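PDB 6LUM: succinate dehydrogenase subunit A from Mycolicibacterium smegmatis MC2 51, which probably oxidises succinate to fumarate as the FAD-binding flavoprotein subunit of a succinate dehydrogenase complex. Local coordinates for residues D[442-454]-D[488-502]. Numbering follows the deposited sequence.
Sequences ILSEHGNERVADI and RYSRITVHDKGKRYN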
ATOM      1  N   ILE D 442      40.118  33.862  -4.036  1.00 33.22           N
ATOM      2  CA  ILE D 442      40.841  33.018  -4.976  1.00 33.22           C
ATOM      3  C   ILE D 442      40.289  33.199  -6.380  1.00 33.22           C
ATOM      4  O   ILE D 442      40.995  32.950  -7.361  1.00 33.22           O
ATOM      5  CB  ILE D 442      40.800  31.546  -4.541  1.00 33.22           C
ATOM      6  CG1 ILE D 442      41.927  30.767  -5.202  1.00 33.22           C
ATOM      7  CG2 ILE D 442      39.499  30.913  -4.917  1.00 33.22           C
ATOM      8  CD1 ILE D 442      41.963  29.332  -4.784  1.00 33.22           C
ATOM      9  N   LEU D 443      39.038  33.644  -6.508  1.00 35.93           N
ATOM     10  CA  LEU D 443      38.491  33.917  -7.833  1.00 35.93           C
ATOM     11  C   LEU D 443      38.952  35.272  -8.354  1.00 35.93           C
ATOM     12  O   LEU D 443      39.307  35.413  -9.528  1.00 35.93           O
ATOM     13  CB  LEU D 443      36.964  33.851  -7.797  1.00 35.93           C
ATOM     14  CG  LEU D 443      36.304  32.590  -8.348  1.00 35.93           C
ATOM     15  CD1 LEU D 443      34.802  32.674  -8.204  1.00 35.93           C
ATOM     16  CD2 LEU D 443      36.685  32.397  -9.788  1.00 35.93           C
ATOM     17  N   SER D 444      38.961  36.284  -7.488  1.00 43.17           N
ATOM     18  CA  SER D 444      38.956  37.685  -7.903  1.00 43.17           C
ATOM     19  C   SER D 444      40.366  38.270  -7.913  1.00 43.17           C
ATOM     20  O   SER D 444      40.744  39.037  -7.029  1.00 43.17           O
ATOM     21  CB  SER D 444      38.041  38.490  -6.984  1.00 43.17           C
ATOM     22  OG  SER D 444      36.716  37.985  -7.007  1.00 43.17           O
ATOM     23  N   GLU D 445      41.157  37.883  -8.912  1.00 48.85           N
ATOM     24  CA  GLU D 445      42.323  38.610  -9.420  1.00 48.85           C
ATOM     25  C   GLU D 445      42.983  37.699 -10.441  1.00 48.85           C
ATOM     26  O   GLU D 445      42.575  36.548 -10.612  1.00 48.85           O
ATOM     27  CB  GLU D 445      43.326  39.033  -8.332  1.00 48.85           C
ATOM     28  CG  GLU D 445      44.248  37.953  -7.785  1.00 48.85           C
ATOM     29  CD  GLU D 445      45.591  37.911  -8.497  1.00 48.85           C
ATOM     30  OE1 GLU D 445      46.319  36.906  -8.359  1.00 48.85           O
ATOM     31  OE2 GLU D 445      45.919  38.889  -9.199  1.00 48.85           O
ATOM     32  N   HIS D 446      44.001  38.224 -11.122  1.00 47.57           N
ATOM     33  CA  HIS D 446      44.653  37.496 -12.215  1.00 47.57           C
ATOM     34  C   HIS D 446      46.157  37.453 -11.951  1.00 47.57           C
ATOM     35  O   HIS D 446      46.892  38.365 -12.340  1.00 47.57           O
ATOM     36  CB  HIS D 446      44.338  38.135 -13.559  1.00 47.57           C
ATOM     37  CG  HIS D 446      44.895  37.382 -14.725  1.00 47.57           C
ATOM     38  ND1 HIS D 446      44.192  36.394 -15.378  1.00 47.57           N
ATOM     39  CD2 HIS D 446      46.093  37.468 -15.351  1.00 47.57           C
ATOM     40  CE1 HIS D 446      44.930  35.906 -16.359  1.00 47.57           C
ATOM     41  NE2 HIS D 446      46.089  36.539 -16.363  1.00 47.57           N
ATOM     42  N   GLY D 447      46.607  36.380 -11.305  1.00 40.45           N
ATOM     43  CA  GLY D 447      48.015  36.158 -11.056  1.00 40.45           C
ATOM     44  C   GLY D 447      48.743  35.743 -12.316  1.00 40.45           C
ATOM     45  O   GLY D 447      48.342  36.065 -13.436  1.00 40.45           O
ATOM     46  N   ASN D 448      49.836  35.007 -12.128  1.00 42.15           N
ATOM     47  CA  ASN D 448      50.680  34.618 -13.251  1.00 42.15           C
ATOM     48  C   ASN D 448      51.210  33.194 -13.133  1.00 42.15           C
ATOM     49  O   ASN D 448      52.243  32.878 -13.729  1.00 42.15           O
ATOM     50  CB  ASN D 448      51.843  35.602 -13.412  1.00 42.15           C
ATOM     51  CG  ASN D 448      52.700  35.706 -12.164  1.00 42.15           C
ATOM     52  OD1 ASN D 448      52.486  34.996 -11.187  1.00 42.15           O
ATOM     53  ND2 ASN D 448      53.684  36.594 -12.197  1.00 42.15           N
ATOM     54  N   GLU D 449      50.536  32.330 -12.382  1.00 36.32           N
ATOM     55  CA  GLU D 449      50.933  30.938 -12.240  1.00 36.32           C
ATOM     56  C   GLU D 449      49.822  30.035 -12.751  1.00 36.32           C
ATOM     57  O   GLU D 449      48.665  30.441 -12.853  1.00 36.32           O
ATOM     58  CB  GLU D 449      51.252  30.593 -10.785  1.00 36.32           C
ATOM     59  CG  GLU D 449      52.271  31.499 -10.150  1.00 36.32           C
ATOM     60  CD  GLU D 449      53.680  31.137 -10.524  1.00 36.32           C
ATOM     61  OE1 GLU D 449      53.877  30.051 -11.102  1.00 36.32           O
ATOM     62  OE2 GLU D 449      54.595  31.936 -10.238  1.00 36.32           O
ATOM     63  N   ARG D 450      50.183  28.799 -13.072  1.00 28.09           N
ATOM     64  CA  ARG D 450      49.237  27.828 -13.594  1.00 28.09           C
ATOM     65  C   ARG D 450      49.055  26.699 -12.594  1.00 28.09           C
ATOM     66  O   ARG D 450      50.035  26.094 -12.149  1.00 28.09           O
ATOM     67  CB  ARG D 450      49.704  27.274 -14.937  1.00 28.09           C
ATOM     68  CG  ARG D 450      48.570  26.778 -15.807  1.00 28.09           C
ATOM     69  CD  ARG D 450      49.078  25.990 -16.987  1.00 28.09           C
ATOM     70  NE  ARG D 450      49.455  26.856 -18.094  1.00 28.09           N
ATOM     71  CZ  ARG D 450      50.660  26.874 -18.645  1.00 28.09           C
ATOM     72  NH1 ARG D 450      50.917  27.692 -19.650  1.00 28.09           N
ATOM     73  NH2 ARG D 450      51.607  26.073 -18.191  1.00 28.09           N
ATOM     74  N   VAL D 451      47.798  26.422 -12.246  1.00 19.60           N
ATOM     75  CA  VAL D 451      47.507  25.378 -11.272  1.00 19.60           C
ATOM     76  C   VAL D 451      48.047  24.041 -11.745  1.00 19.60           C
ATOM     77  O   VAL D 451      48.592  23.263 -10.957  1.00 19.60           O
ATOM     78  CB  VAL D 451      45.997  25.308 -11.005  1.00 19.60           C
ATOM     79  CG1 VAL D 451      45.664  24.063 -10.240  1.00 19.60           C
ATOM     80  CG2 VAL D 451      45.556  26.518 -10.249  1.00 19.60           C
ATOM     81  N   ALA D 452      47.902  23.747 -13.035  1.00 20.02           N
ATOM     82  CA  ALA D 452      48.408  22.486 -13.558  1.00 20.02           C
ATOM     83  C   ALA D 452      49.917  22.400 -13.418  1.00 20.02           C
ATOM     84  O   ALA D 452      50.456  21.331 -13.122  1.00 20.02           O
ATOM     85  CB  ALA D 452      47.996  22.322 -15.014  1.00 20.02           C
ATOM     86  N   ASP D 453      50.618  23.519 -13.592  1.00 26.92           N
ATOM     87  CA  ASP D 453      52.071  23.506 -13.456  1.00 26.92           C
ATOM     88  C   ASP D 453      52.491  23.312 -12.007  1.00 26.92           C
ATOM     89  O   ASP D 453      53.406  22.531 -11.721  1.00 26.92           O
ATOM     90  CB  ASP D 453      52.665  24.796 -14.009  1.00 26.92           C
ATOM     91  CG  ASP D 453      53.030  24.685 -15.474  1.00 26.92           C
ATOM     92  OD1 ASP D 453      52.536  23.754 -16.141  1.00 26.92           O
ATOM     93  OD2 ASP D 453      53.814  25.526 -15.956  1.00 26.92           O
ATOM     94  N   ILE D 454      51.834  24.006 -11.080  1.00 22.08           N
ATOM     95  CA  ILE D 454      52.159  23.836  -9.666  1.00 22.08           C
ATOM     96  C   ILE D 454      51.898  22.405  -9.227  1.00 22.08           C
ATOM     97  O   ILE D 454      52.717  21.792  -8.531  1.00 22.08           O
ATOM     98  CB  ILE D 454      51.365  24.833  -8.810  1.00 22.08           C
ATOM     99  CG1 ILE D 454      51.863  26.246  -9.053  1.00 22.08           C
ATOM    100  CG2 ILE D 454      51.498  24.494  -7.354  1.00 22.08           C
ATOM    101  CD1 ILE D 454      51.015  27.261  -8.399  1.00 22.08           C
ATOM    102  N   ARG D 488      54.326  29.918  -4.357  1.00 26.99           N
ATOM    103  CA  ARG D 488      53.794  30.141  -5.701  1.00 26.99           C
ATOM    104  C   ARG D 488      52.278  30.036  -5.725  1.00 26.99           C
ATOM    105  O   ARG D 488      51.613  30.812  -6.411  1.00 26.99           O
ATOM    106  CB  ARG D 488      54.398  29.154  -6.689  1.00 26.99           C
ATOM    107  CG  ARG D 488      55.827  29.444  -7.033  1.00 26.99           C
ATOM    108  CD  ARG D 488      56.434  28.308  -7.815  1.00 26.99           C
ATOM    109  NE  ARG D 488      55.599  27.911  -8.940  1.00 26.99           N
ATOM    110  CZ  ARG D 488      55.954  27.008  -9.846  1.00 26.99           C
ATOM    111  NH1 ARG D 488      55.133  26.706 -10.838  1.00 26.99           N
ATOM    112  NH2 ARG D 488      57.128  26.406  -9.756  1.00 26.99           N
ATOM    113  N   TYR D 489      51.712  29.084  -4.990  1.00 21.33           N
ATOM    114  CA  TYR D 489      50.264  28.929  -4.931  1.00 21.33           C
ATOM    115  C   TYR D 489      49.571  30.201  -4.483  1.00 21.33           C
ATOM    116  O   TYR D 489      48.378  30.368  -4.742  1.00 21.33           O
ATOM    117  CB  TYR D 489      49.912  27.778  -3.990  1.00 21.33           C
ATOM    118  CG  TYR D 489      48.439  27.525  -3.787  1.00 21.33           C
ATOM    119  CD1 TYR D 489      47.733  26.715  -4.650  1.00 21.33           C
ATOM    120  CD2 TYR D 489      47.766  28.074  -2.720  1.00 21.33           C
ATOM    121  CE1 TYR D 489      46.398  26.476  -4.464  1.00 21.33           C
ATOM    122  CE2 TYR D 489      46.432  27.841  -2.529  1.00 21.33           C
ATOM    123  CZ  TYR D 489      45.756  27.039  -3.403  1.00 21.33           C
ATOM    124  OH  TYR D 489      44.422  26.803  -3.212  1.00 21.33           O
ATOM    125  N   SER D 490      50.294  31.106  -3.828  1.00 25.32           N
ATOM    126  CA  SER D 490      49.708  32.353  -3.356  1.00 25.32           C
ATOM    127  C   SER D 490      49.150  33.203  -4.486  1.00 25.32           C
ATOM    128  O   SER D 490      48.313  34.076  -4.235  1.00 25.32           O
ATOM    129  CB  SER D 490      50.756  33.149  -2.590  1.00 25.32           C
ATOM    130  OG  SER D 490      50.252  34.412  -2.213  1.00 25.32           O
ATOM    131  N   ARG D 491      49.596  32.978  -5.719  1.00 31.90           N
ATOM    132  CA  ARG D 491      49.195  33.781  -6.868  1.00 31.90           C
ATOM    133  C   ARG D 491      48.872  32.854  -8.041  1.00 31.90           C
ATOM    134  O   ARG D 491      49.717  32.572  -8.887  1.00 31.90           O
ATOM    135  CB  ARG D 491      50.288  34.775  -7.197  1.00 31.90           C
ATOM    136  CG  ARG D 491      51.655  34.158  -7.356  1.00 31.90           C
ATOM    137  CD  ARG D 491      52.697  35.208  -7.590  1.00 31.90           C
ATOM    138  NE  ARG D 491      53.947  34.616  -8.040  1.00 31.90           N
ATOM    139  CZ  ARG D 491      54.923  34.235  -7.231  1.00 31.90           C
ATOM    140  NH1 ARG D 491      54.795  34.393  -5.923  1.00 31.90           N
ATOM    141  NH2 ARG D 491      56.029  33.704  -7.729  1.00 31.90           N
ATOM    142  N   ILE D 492      47.627  32.400  -8.110  1.00 29.40           N
ATOM    143  CA  ILE D 492      47.202  31.544  -9.209  1.00 29.40           C
ATOM    144  C   ILE D 492      46.041  32.203  -9.928  1.00 29.40           C
ATOM    145  O   ILE D 492      45.514  33.223  -9.477  1.00 29.40           O
ATOM    146  CB  ILE D 492      46.805  30.138  -8.726  1.00 29.40           C
ATOM    147  CG1 ILE D 492      45.867  30.243  -7.530  1.00 29.40           C
ATOM    148  CG2 ILE D 492      48.029  29.307  -8.397  1.00 29.40           C
ATOM    149  CD1 ILE D 492      45.151  28.978  -7.229  1.00 29.40           C
ATOM    150  N   THR D 493      45.625  31.614 -11.042  1.00 36.26           N
ATOM    151  CA  THR D 493      44.551  32.160 -11.853  1.00 36.26           C
ATOM    152  C   THR D 493      43.477  31.109 -12.053  1.00 36.26           C
ATOM    153  O   THR D 493      43.750  30.027 -12.577  1.00 36.26           O
ATOM    154  CB  THR D 493      45.066  32.626 -13.215  1.00 36.26           C
ATOM    155  OG1 THR D 493      45.679  31.525 -13.892  1.00 36.26           O
ATOM    156  CG2 THR D 493      46.074  33.726 -13.051  1.00 36.26           C
ATOM    157  N   VAL D 494      42.270  31.427 -11.626  1.00 34.75           N
ATOM    158  CA  VAL D 494      41.085  30.696 -12.047  1.00 34.75           C
ATOM    159  C   VAL D 494      40.520  31.411 -13.262  1.00 34.75           C
ATOM    160  O   VAL D 494      40.040  32.544 -13.155  1.00 34.75           O
ATOM    161  CB  VAL D 494      40.053  30.625 -10.914  1.00 34.75           C
ATOM    162  CG1 VAL D 494      38.885  29.787 -11.332  1.00 34.75           C
ATOM    163  CG2 VAL D 494      40.685  30.049  -9.675  1.00 34.75           C
ATOM    164  N   HIS D 495      40.590  30.762 -14.417  1.00 38.99           N
ATOM    165  CA  HIS D 495      40.229  31.409 -15.669  1.00 38.99           C
ATOM    166  C   HIS D 495      38.737  31.399 -15.945  1.00 38.99           C
ATOM    167  O   HIS D 495      38.305  32.022 -16.917  1.00 38.99           O
ATOM    168  CB  HIS D 495      40.946  30.739 -16.835  1.00 38.99           C
ATOM    169  CG  HIS D 495      42.281  31.335 -17.144  1.00 38.99           C
ATOM    170  ND1 HIS D 495      43.226  30.685 -17.904  1.00 38.99           N
ATOM    171  CD2 HIS D 495      42.830  32.522 -16.796  1.00 38.99           C
ATOM    172  CE1 HIS D 495      44.301  31.445 -18.012  1.00 38.99           C
ATOM    173  NE2 HIS D 495      44.087  32.565 -17.349  1.00 38.99           N
ATOM    174  N   ASP D 496      37.940  30.717 -15.127  1.00 37.37           N
ATOM    175  CA  ASP D 496      36.519  30.611 -15.422  1.00 37.37           C
ATOM    176  C   ASP D 496      35.759  31.856 -14.982  1.00 37.37           C
ATOM    177  O   ASP D 496      35.083  32.499 -15.791  1.00 37.37           O
ATOM    178  CB  ASP D 496      35.939  29.364 -14.762  1.00 37.37           C
ATOM    179  CG  ASP D 496      34.799  28.770 -15.553  1.00 37.37           C
ATOM    180  OD1 ASP D 496      34.318  29.436 -16.487  1.00 37.37           O
ATOM    181  OD2 ASP D 496      34.382  27.635 -15.247  1.00 37.37           O
ATOM    182  N   LYS D 497      35.824  32.185 -13.694  1.00 35.53           N
ATOM    183  CA  LYS D 497      35.158  33.356 -13.130  1.00 35.53           C
ATOM    184  C   LYS D 497      33.644  33.200 -13.134  1.00 35.53           C
ATOM    185  O   LYS D 497      32.931  34.044 -12.586  1.00 35.53           O
ATOM    186  CB  LYS D 497      35.549  34.631 -13.881  1.00 35.53           C
ATOM    187  CG  LYS D 497      36.581  35.485 -13.184  1.00 35.53           C
ATOM    188  CD  LYS D 497      37.914  34.789 -13.166  1.00 35.53           C
ATOM    189  CE  LYS D 497      39.014  35.713 -12.714  1.00 35.53           C
ATOM    190  NZ  LYS D 497      40.277  34.970 -12.493  1.00 35.53           N
ATOM    191  N   GLY D 498      33.143  32.122 -13.721  1.00 31.33           N
ATOM    192  CA  GLY D 498      31.722  31.864 -13.758  1.00 31.33           C
ATOM    193  C   GLY D 498      31.207  31.384 -12.420  1.00 31.33           C
ATOM    194  O   GLY D 498      31.887  31.437 -11.395  1.00 31.33           O
ATOM    195  N   LYS D 499      29.971  30.901 -12.435  1.00 28.48           N
ATOM    196  CA  LYS D 499      29.357  30.432 -11.203  1.00 28.48           C
ATOM    197  C   LYS D 499      28.601  29.123 -11.331  1.00 28.48           C
ATOM    198  O   LYS D 499      28.305  28.517 -10.301  1.00 28.48           O
ATOM    199  CB  LYS D 499      28.403  31.499 -10.654  1.00 28.48           C
ATOM    200  CG  LYS D 499      28.131  31.386  -9.170  1.00 28.48           C
ATOM    201  CD  LYS D 499      27.787  32.723  -8.563  1.00 28.48           C
ATOM    202  CE  LYS D 499      28.927  33.697  -8.735  1.00 28.48           C
ATOM    203  NZ  LYS D 499      30.214  33.082  -8.336  1.00 28.48           N
ATOM    204  N   ARG D 500      28.300  28.643 -12.534  1.00 23.87           N
ATOM    205  CA  ARG D 500      27.368  27.531 -12.648  1.00 23.87           C
ATOM    206  C   ARG D 500      28.044  26.194 -12.381  1.00 23.87           C
ATOM    207  O   ARG D 500      27.689  25.501 -11.429  1.00 23.87           O
ATOM    208  CB  ARG D 500      26.696  27.546 -14.015  1.00 23.87           C
ATOM    209  CG  ARG D 500      25.559  28.551 -14.111  1.00 23.87           C
ATOM    210  CD  ARG D 500      24.427  28.209 -13.170  1.00 23.87           C
ATOM    211  NE  ARG D 500      23.968  26.841 -13.363  1.00 23.87           N
ATOM    212  CZ  ARG D 500      22.845  26.352 -12.854  1.00 23.87           C
ATOM    213  NH1 ARG D 500      22.056  27.122 -12.120  1.00 23.87           N
ATOM    214  NH2 ARG D 500      22.507  25.091 -13.082  1.00 23.87           N
ATOM    215  N   TYR D 501      29.014  25.803 -13.202  1.00 17.45           N
ATOM    216  CA  TYR D 501      29.767  24.562 -12.990  1.00 17.45           C
ATOM    217  C   TYR D 501      31.234  24.942 -13.067  1.00 17.45           C
ATOM    218  O   TYR D 501      31.837  24.882 -14.138  1.00 17.45           O
ATOM    219  CB  TYR D 501      29.427  23.497 -14.017  1.00 17.45           C
ATOM    220  CG  TYR D 501      28.219  22.664 -13.700  1.00 17.45           C
ATOM    221  CD1 TYR D 501      26.955  23.105 -14.018  1.00 17.45           C
ATOM    222  CD2 TYR D 501      28.347  21.428 -13.103  1.00 17.45           C
ATOM    223  CE1 TYR D 501      25.857  22.353 -13.736  1.00 17.45           C
ATOM    224  CE2 TYR D 501      27.252  20.669 -12.816  1.00 17.45           C
ATOM    225  CZ  TYR D 501      26.010  21.135 -13.137  1.00 17.45           C
ATOM    226  OH  TYR D 501      24.903  20.375 -12.854  1.00 17.45           O
ATOM    227  N   ASN D 502      31.811  25.333 -11.947  1.00 23.47           N
ATOM    228  CA  ASN D 502      33.152  25.901 -11.942  1.00 23.47           C
ATOM    229  C   ASN D 502      34.117  24.850 -11.416  1.00 23.47           C
ATOM    230  O   ASN D 502      34.359  24.748 -10.219  1.00 23.47           O
ATOM    231  CB  ASN D 502      33.182  27.167 -11.108  1.00 23.47           C
ATOM    232  CG  ASN D 502      34.262  28.104 -11.536  1.00 23.47           C
ATOM    233  OD1 ASN D 502      35.163  27.726 -12.267  1.00 23.47           O
ATOM    234  ND2 ASN D 502      34.183  29.339 -11.084  1.00 23.47           N
TER
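Glu449 divides its carboxylate between two arginines: OE1 forms a salt bridge with Arg488 NE (3.5 Å), while OE2 forms another with Arg491 NH2 (3.4 Å). A bend at chi2 (-80°) turns the carboxylate to lie between them. At these distances both bridges are long, and with the carboxylate turned 40° and 65° from the respective guanidinium planes neither is coplanar. With an alanine here, Arg488 and Arg491 would probably be left without the anion they share. Glu449 O accepts a weak hydrogen bond from Thr493 OG1 (3.3 Å). The beta-branched threonine suits this place because its methyl, CG2, lies over the centre of the His446 ring as a CH-pi contact. The backbones come close at Gly447, whose CA is 5.0 Å from Arg491 CA; glycine has no side chain to place between them. Further along, Lys497 NZ makes weak bonds to Leu443 O (3.2 Å) and Glu445 O (3.4 Å), carbonyls at and just beyond the C-terminal end of helix 433-443. On the side facing helix 503-527, Ile492 offers two branches, CG2 to Ile454 CD1 (3.6 Å) and CD1 to Val451 CG2 (3.9 Å). The loop between helices 472-488 and 503-527 thus lies along the connection from helix 433-443 to helix 451-465, with Ile442, Val451, Ile454 and Ile492 resting on helix 503-527.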